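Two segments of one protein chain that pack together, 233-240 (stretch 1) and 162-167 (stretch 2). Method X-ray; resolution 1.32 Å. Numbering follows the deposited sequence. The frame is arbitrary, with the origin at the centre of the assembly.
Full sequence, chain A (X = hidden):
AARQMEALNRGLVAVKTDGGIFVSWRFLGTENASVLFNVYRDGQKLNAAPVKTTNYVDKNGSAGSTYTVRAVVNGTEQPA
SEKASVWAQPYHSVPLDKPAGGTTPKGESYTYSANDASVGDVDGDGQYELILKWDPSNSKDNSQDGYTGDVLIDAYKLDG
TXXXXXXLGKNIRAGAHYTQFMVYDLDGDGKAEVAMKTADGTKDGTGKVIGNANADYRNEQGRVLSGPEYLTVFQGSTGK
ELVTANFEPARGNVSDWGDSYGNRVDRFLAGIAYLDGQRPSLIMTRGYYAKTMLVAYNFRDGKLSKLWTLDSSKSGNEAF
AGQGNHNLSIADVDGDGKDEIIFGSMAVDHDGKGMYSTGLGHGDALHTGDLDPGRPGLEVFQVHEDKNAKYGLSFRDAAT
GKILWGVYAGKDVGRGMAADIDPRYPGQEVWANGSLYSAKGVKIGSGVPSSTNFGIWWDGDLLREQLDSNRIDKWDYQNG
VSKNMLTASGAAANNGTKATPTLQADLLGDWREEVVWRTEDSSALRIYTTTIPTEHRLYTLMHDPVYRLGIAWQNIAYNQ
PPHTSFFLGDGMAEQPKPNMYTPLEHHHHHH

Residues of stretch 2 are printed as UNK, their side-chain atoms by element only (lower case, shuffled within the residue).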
# COMPACT_ATOMS: atom_id res chain seq x y z
N VAL A 233 -11.74 -15.81 -0.26
CA VAL A 233 -10.72 -15.61 -1.28
C VAL A 233 -11.43 -15.69 -2.63
O VAL A 233 -12.11 -16.68 -2.93
CB VAL A 233 -9.61 -16.68 -1.21
CG1 VAL A 233 -8.55 -16.45 -2.28
CG2 VAL A 233 -8.98 -16.71 0.18
N PHE A 234 -11.29 -14.63 -3.43
CA PHE A 234 -11.90 -14.53 -4.75
C PHE A 234 -10.82 -14.69 -5.82
O PHE A 234 -9.69 -14.20 -5.66
CB PHE A 234 -12.54 -13.16 -4.96
CG PHE A 234 -13.69 -12.84 -4.02
CD1 PHE A 234 -14.99 -13.22 -4.35
CD2 PHE A 234 -13.48 -12.12 -2.86
CE1 PHE A 234 -16.06 -12.89 -3.52
CE2 PHE A 234 -14.53 -11.80 -2.02
CZ PHE A 234 -15.83 -12.18 -2.34
N GLN A 235 -11.18 -15.33 -6.92
CA GLN A 235 -10.29 -15.47 -8.07
C GLN A 235 -10.03 -14.09 -8.67
O GLN A 235 -10.96 -13.33 -8.91
CB GLN A 235 -10.95 -16.39 -9.11
CG GLN A 235 -10.06 -16.72 -10.29
CD GLN A 235 -10.68 -17.78 -11.19
OE1 GLN A 235 -11.85 -17.71 -11.53
NE2 GLN A 235 -9.88 -18.76 -11.56
N GLY A 236 -8.76 -13.76 -8.89
CA GLY A 236 -8.40 -12.43 -9.36
C GLY A 236 -8.94 -12.07 -10.73
O GLY A 236 -9.28 -10.92 -10.98
N SER A 237 -8.99 -13.05 -11.63
CA SER A 237 -9.36 -12.78 -13.02
C SER A 237 -10.86 -12.60 -13.23
O SER A 237 -11.27 -11.93 -14.17
CB SER A 237 -8.85 -13.91 -13.93
OG SER A 237 -9.42 -15.14 -13.53
N THR A 238 -11.67 -13.18 -12.34
CA THR A 238 -13.12 -13.27 -12.52
C THR A 238 -13.93 -12.73 -11.35
O THR A 238 -15.13 -12.49 -11.49
CB THR A 238 -13.55 -14.73 -12.65
OG1 THR A 238 -13.14 -15.42 -11.45
CG2 THR A 238 -12.95 -15.39 -13.90
N GLY A 239 -13.29 -12.60 -10.18
CA GLY A 239 -14.02 -12.20 -8.98
C GLY A 239 -14.88 -13.32 -8.42
O GLY A 239 -15.71 -13.09 -7.55
N LYS A 240 -14.69 -14.54 -8.93
CA LYS A 240 -15.48 -15.69 -8.48
C LYS A 240 -15.02 -16.13 -7.10
O LYS A 240 -13.83 -16.18 -6.82
CB LYS A 240 -15.34 -16.84 -9.49
CG LYS A 240 -16.16 -18.08 -9.16
CD LYS A 240 -15.92 -19.19 -10.18
CE LYS A 240 -14.48 -19.70 -10.14
NZ LYS A 240 -14.25 -20.82 -11.10
N UNK A 162 -13.02 -3.63 -17.74
CA UNK A 162 -13.55 -3.99 -16.43
C UNK A 162 -13.73 -5.50 -16.35
O UNK A 162 -14.55 -6.08 -17.07
c UNK A 162 -17.70 -3.67 -13.68
c UNK A 162 -15.48 -3.56 -14.80
n UNK A 162 -19.13 -3.29 -13.82
c UNK A 162 -16.86 -2.96 -14.72
c UNK A 162 -14.87 -3.26 -16.16
N UNK A 163 -12.95 -6.14 -15.49
CA UNK A 163 -12.99 -7.60 -15.39
C UNK A 163 -14.17 -8.11 -14.58
O UNK A 163 -14.74 -9.14 -14.92
c UNK A 163 -10.54 -8.29 -17.09
c UNK A 163 -9.20 -8.36 -14.98
c UNK A 163 -10.43 -7.79 -15.64
c UNK A 163 -11.68 -8.14 -14.83
N UNK A 164 -14.51 -7.39 -13.51
CA UNK A 164 -15.60 -7.77 -12.62
C UNK A 164 -15.88 -6.72 -11.58
O UNK A 164 -15.09 -5.79 -11.38
c UNK A 164 -12.84 -9.86 -11.83
n UNK A 164 -11.77 -9.80 -10.98
c UNK A 164 -14.11 -8.01 -8.99
c UNK A 164 -11.39 -8.79 -8.71
c UNK A 164 -15.29 -9.10 -11.91
c UNK A 164 -13.49 -8.73 -10.01
c UNK A 164 -13.36 -7.68 -7.85
c UNK A 164 -12.14 -9.12 -9.85
c UNK A 164 -12.02 -8.08 -7.73
c UNK A 164 -13.92 -9.22 -11.29
N UNK A 165 -17.03 -6.89 -10.93
CA UNK A 165 -17.42 -6.14 -9.75
C UNK A 165 -17.92 -7.12 -8.70
O UNK A 165 -18.75 -7.99 -8.99
c UNK A 165 -19.59 -1.32 -10.68
c UNK A 165 -18.52 -5.13 -10.07
n UNK A 165 -20.89 -1.14 -10.93
n UNK A 165 -18.70 -0.51 -11.23
c UNK A 165 -20.03 -3.27 -9.21
c UNK A 165 -19.20 -4.49 -8.84
n UNK A 165 -19.17 -2.28 -9.87
N UNK A 166 -17.42 -6.96 -7.47
CA UNK A 166 -17.94 -7.64 -6.30
C UNK A 166 -18.75 -6.61 -5.50
O UNK A 166 -18.29 -5.49 -5.28
c UNK A 166 -17.29 -8.63 -4.02
c UNK A 166 -16.79 -8.20 -5.42
c UNK A 166 -16.09 -9.35 -6.15
c UNK A 166 -14.83 -9.83 -5.47
N UNK A 167 -19.96 -6.99 -5.10
CA UNK A 167 -20.77 -6.15 -4.25
C UNK A 167 -20.81 -6.77 -2.86
O UNK A 167 -21.39 -7.84 -2.67
c UNK A 167 -22.19 -6.01 -4.82
o UNK A 167 -22.83 -4.91 -2.80
n UNK A 167 -24.03 -4.45 -4.64
c UNK A 167 -23.05 -5.08 -4.00
O HOH W 1 -13.36 -11.32 -15.94

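Position 162 opens the strand of stretch 2. Its side chain is four carbons in a row ending in a nitrogen, with no branch. It is out of reach of stretch 1 and covers nothing there. An unbranched chain with a terminal nitrogen is Lys-162. Its NZ is hydrogen-bonded elsewhere in the structure.

Position 163 has four side-chain carbons and no heteroatom. The chain forks at the second carbon. The CA-to-CB bond points toward stretch 1, and the CB of position 163 lies 3.9 Å from Ser-237 O. Four carbons forked at the second make Leu-163. Its backbone O also takes part: the O of water 1 donates to Leu-163 O at 2.8 Å and to Ser-237 O at 2.8 Å, so one water bridges the two carbonyls.

Position 164 carries the largest side chain of the stretch. One carbon leads to fused five- and six-membered rings holding eight carbons and one nitrogen. The ring nitrogen of position 164 lies in the five-membered ring and points at the turn of stretch 1, 2.7 Å from Gly-236 O. A fused double ring with one nitrogen is Trp-164. Trp-164 NE1 donates a hydrogen bond to Gly-236 O at 2.7 Å, with an N-H...O angle of 164°. This acceptor sits at the ring edge, near the ring plane, where the N-H points. Ser-237 O is also at the edge, 3.5 Å from Trp-164 CD1. Over one face lies Gly-239, whose CA is 3.6 Å from the centroid of the Trp-164 five-membered ring and 6° off the normal, a CH-pi contact. Trp-164 NE1 and Gly-239 N are 3.3 Å apart, but both are donors and do not bond to each other. Gly-239 N instead donates to Gln-235 O at 2.8 Å, within the turn.

Position 165 has three carbons, a nitrogen, then a carbon carrying two more nitrogens. Its CA-to-CB bond points away, and the side chain makes no contact with stretch 1. The guanidinium group identifies Arg-165. NE and NH2 are hydrogen-bonded elsewhere in the structure.

Position 166 has four carbons forked at the first, one arm two carbons long. The end of that arm lies over one face of the Phe-234 ring. The early fork and unequal arms give Ile-166. Ile-166 CD1 is 3.5 Å from Phe-234 CG and 3.5 Å from the centroid of the Phe-234 ring, 12° off the normal, which makes a CH-pi contact.

Position 167 has two carbons, the second bearing one oxygen and one nitrogen. It does not touch stretch 1. The element labels separate the amide from an acid, so this is Asn-167.

The contact rests mainly on Trp-164 and Ile-166, whose CA-to-CB bonds both point toward stretch 1. The indole lies against the turn, bonded at its edge to Gly-236 and covered on one face by Gly-239. A CB on Gly-239 would fall 2.8 Å from Trp-164 CD2, a clash, and its positive phi also favours glycine. Ile-166 adds an apolar contact at Phe-234, and at the other end of the contact the water joins the backbone carbonyls of Leu-163 and Ser-237.

Stretch 2, residues 162-167: KLWRIN
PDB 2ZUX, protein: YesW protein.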